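Local coordinates for protein pyridoxine 4-oxidase (Mesorhizobium loti, PDB 4HA6) that probably oxidises pyridoxine at its 4-position alcohol with a bound FAD, as a member of the GMC oxidoreductase family, at residues Gly297-Ala301 against Ser405-His410. Residues are numbered along the deposited sequence; the frame is centred on the assembly and turned at random.
Sequences GNLYA and SRTIGH
Asn-298 leaves the strand toward Ser-405 and Arg-406 on the helix, and its CB already lies 3.3 Å from Ser-405 OG. With CG swung anti to the backbone N, chi1 -169° carries the amide to the helix, and Asn-298 CG meets both Ser-405 OG and Arg-406 CG. The amide oxygen takes two hydrogen bonds: Ser-405 OG donates to Asn-298 OD1 over 3.0 Å, in the carbonyl plane and on a lone pair, while Tyr-300 OH, two residues along the same strand, donates to Asn-298 OD1 from above that plane at 2.6 Å. Asn-298 ND2 sits 3.7 Å from Arg-406 CG and gives its hydrogens to Leu-423 O and Glu-421 OE1; the same carboxylate oxygen forms a salt bridge with Arg-406 NE, so Glu-421 ties strand and helix side chains together.

This is strand-on-helix packing in the antiparallel sheet, probably that of the substrate-binding domain: the C-terminal end of helix 392-409 lies against strand 293-302, and the axes of segments 297-301 and 405-409 run 9.6 Å apart, only 21° from parallel. A leucine in place of Asn-298 would probably leave the Ser-405 and Tyr-300 hydroxyls without their shared acceptor and the Tyr-300 ring less firmly placed.

Tyr-300 pushes its phenol end into the last turn of the helix, where Tyr-300 OH comes within 3.3 Å of Gly-409 CA; the missing side chain at Gly-409 leaves room for the hydroxyl. Beyond it the ring turns its edge to the face of His-410 in an offset edge-to-face pair, planes at 70°, with Tyr-300 CE1 3.7 Å from His-410 CE1. The imidazole is held at its edge, near the ring plane, by His-410 ND1 donating to Arg-406 O at 2.8 Å, and His-410 N reaches that carbonyl from the opposite face.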
loop_
_atom_site.group_PDB
_atom_site.type_symbol
_atom_site.label_atom_id
_atom_site.label_comp_id
_atom_site.label_asym_id
_atom_site.label_seq_id
_atom_site.Cartn_x
_atom_site.Cartn_y
_atom_site.Cartn_z
ATOM N N GLY A 297 11.178 -7.654 -15.763
ATOM C CA GLY A 297 10.235 -6.744 -16.402
ATOM C C GLY A 297 10.338 -6.895 -17.904
ATOM O O GLY A 297 11.163 -7.672 -18.397
ATOM N N ASN A 298 9.489 -6.188 -18.640
ATOM C CA ASN A 298 9.638 -6.107 -20.094
ATOM C C ASN A 298 10.845 -5.172 -20.331
ATOM O O ASN A 298 10.685 -3.955 -20.482
ATOM C CB ASN A 298 8.338 -5.552 -20.697
ATOM C CG ASN A 298 8.269 -5.679 -22.208
ATOM O OD1 ASN A 298 7.413 -5.053 -22.848
ATOM N ND2 ASN A 298 9.147 -6.497 -22.788
ATOM N N LEU A 299 12.048 -5.755 -20.311
ATOM C CA LEU A 299 13.319 -5.025 -20.279
ATOM C C LEU A 299 13.806 -4.687 -21.690
ATOM O O LEU A 299 13.909 -5.585 -22.536
ATOM C CB LEU A 299 14.377 -5.905 -19.601
ATOM C CG LEU A 299 15.547 -5.335 -18.792
ATOM C CD1 LEU A 299 16.887 -5.975 -19.216
ATOM C CD2 LEU A 299 15.602 -3.810 -18.807
ATOM N N TYR A 300 14.122 -3.413 -21.932
ATOM C CA TYR A 300 14.594 -2.950 -23.252
ATOM C C TYR A 300 15.995 -2.346 -23.212
ATOM O O TYR A 300 16.279 -1.449 -22.410
ATOM C CB TYR A 300 13.636 -1.895 -23.827
ATOM C CG TYR A 300 12.268 -2.439 -24.133
ATOM C CD1 TYR A 300 11.979 -2.956 -25.390
ATOM C CD2 TYR A 300 11.266 -2.468 -23.154
ATOM C CE1 TYR A 300 10.720 -3.480 -25.685
ATOM C CE2 TYR A 300 9.998 -2.990 -23.438
ATOM C CZ TYR A 300 9.739 -3.494 -24.708
ATOM O OH TYR A 300 8.499 -4.013 -25.013
ATOM N N ALA A 301 16.870 -2.814 -24.096
ATOM C CA ALA A 301 18.157 -2.153 -24.281
ATOM C C ALA A 301 17.882 -0.770 -24.862
ATOM O O ALA A 301 17.057 -0.633 -25.777
ATOM C CB ALA A 301 19.045 -2.965 -25.228
ATOM N N SER A 405 2.153 -4.774 -22.510
ATOM C CA SER A 405 3.440 -4.116 -22.300
ATOM C C SER A 405 4.312 -4.175 -23.553
ATOM O O SER A 405 4.944 -3.183 -23.948
ATOM C CB SER A 405 4.181 -4.787 -21.136
ATOM O OG SER A 405 5.396 -4.115 -20.874
ATOM N N ARG A 406 4.380 -5.348 -24.165
ATOM C CA ARG A 406 5.213 -5.498 -25.347
ATOM C C ARG A 406 4.646 -4.692 -26.523
ATOM O O ARG A 406 5.408 -4.073 -27.261
ATOM C CB ARG A 406 5.401 -6.976 -25.682
ATOM C CG ARG A 406 6.070 -7.747 -24.527
ATOM C CD ARG A 406 6.380 -9.177 -24.915
ATOM N NE ARG A 406 7.471 -9.223 -25.877
ATOM C CZ ARG A 406 7.666 -10.219 -26.734
ATOM N NH1 ARG A 406 6.835 -11.254 -26.751
ATOM N NH2 ARG A 406 8.688 -10.177 -27.578
ATOM N N THR A 407 3.318 -4.663 -26.661
ATOM C CA THR A 407 2.682 -3.858 -27.711
ATOM C C THR A 407 3.092 -2.389 -27.545
ATOM O O THR A 407 3.567 -1.750 -28.495
ATOM C CB THR A 407 1.136 -3.999 -27.706
ATOM O OG1 THR A 407 0.780 -5.364 -27.961
ATOM C CG2 THR A 407 0.494 -3.127 -28.775
ATOM N N ILE A 408 2.936 -1.860 -26.336
ATOM C CA ILE A 408 3.352 -0.485 -26.060
ATOM C C ILE A 408 4.857 -0.330 -26.270
ATOM O O ILE A 408 5.291 0.598 -26.953
ATOM C CB ILE A 408 2.985 -0.023 -24.644
ATOM C CG1 ILE A 408 1.461 0.026 -24.477
ATOM C CG2 ILE A 408 3.605 1.352 -24.370
ATOM C CD1 ILE A 408 0.999 0.167 -23.038
ATOM N N GLY A 409 5.642 -1.241 -25.695
ATOM C CA GLY A 409 7.092 -1.190 -25.811
ATOM C C GLY A 409 7.657 -1.085 -27.224
ATOM O O GLY A 409 8.707 -0.463 -27.433
ATOM N N HIS A 410 6.966 -1.679 -28.193
ATOM C CA HIS A 410 7.470 -1.726 -29.565
ATOM C C HIS A 410 6.859 -0.670 -30.475
ATOM O O HIS A 410 7.059 -0.708 -31.690
ATOM C CB HIS A 410 7.263 -3.115 -30.165
ATOM C CG HIS A 410 8.135 -4.164 -29.552
ATOM N ND1 HIS A 410 7.915 -4.666 -28.286
ATOM C CD2 HIS A 410 9.243 -4.793 -30.018
ATOM C CE1 HIS A 410 8.835 -5.574 -28.009
ATOM N NE2 HIS A 410 9.651 -5.674 -29.045
#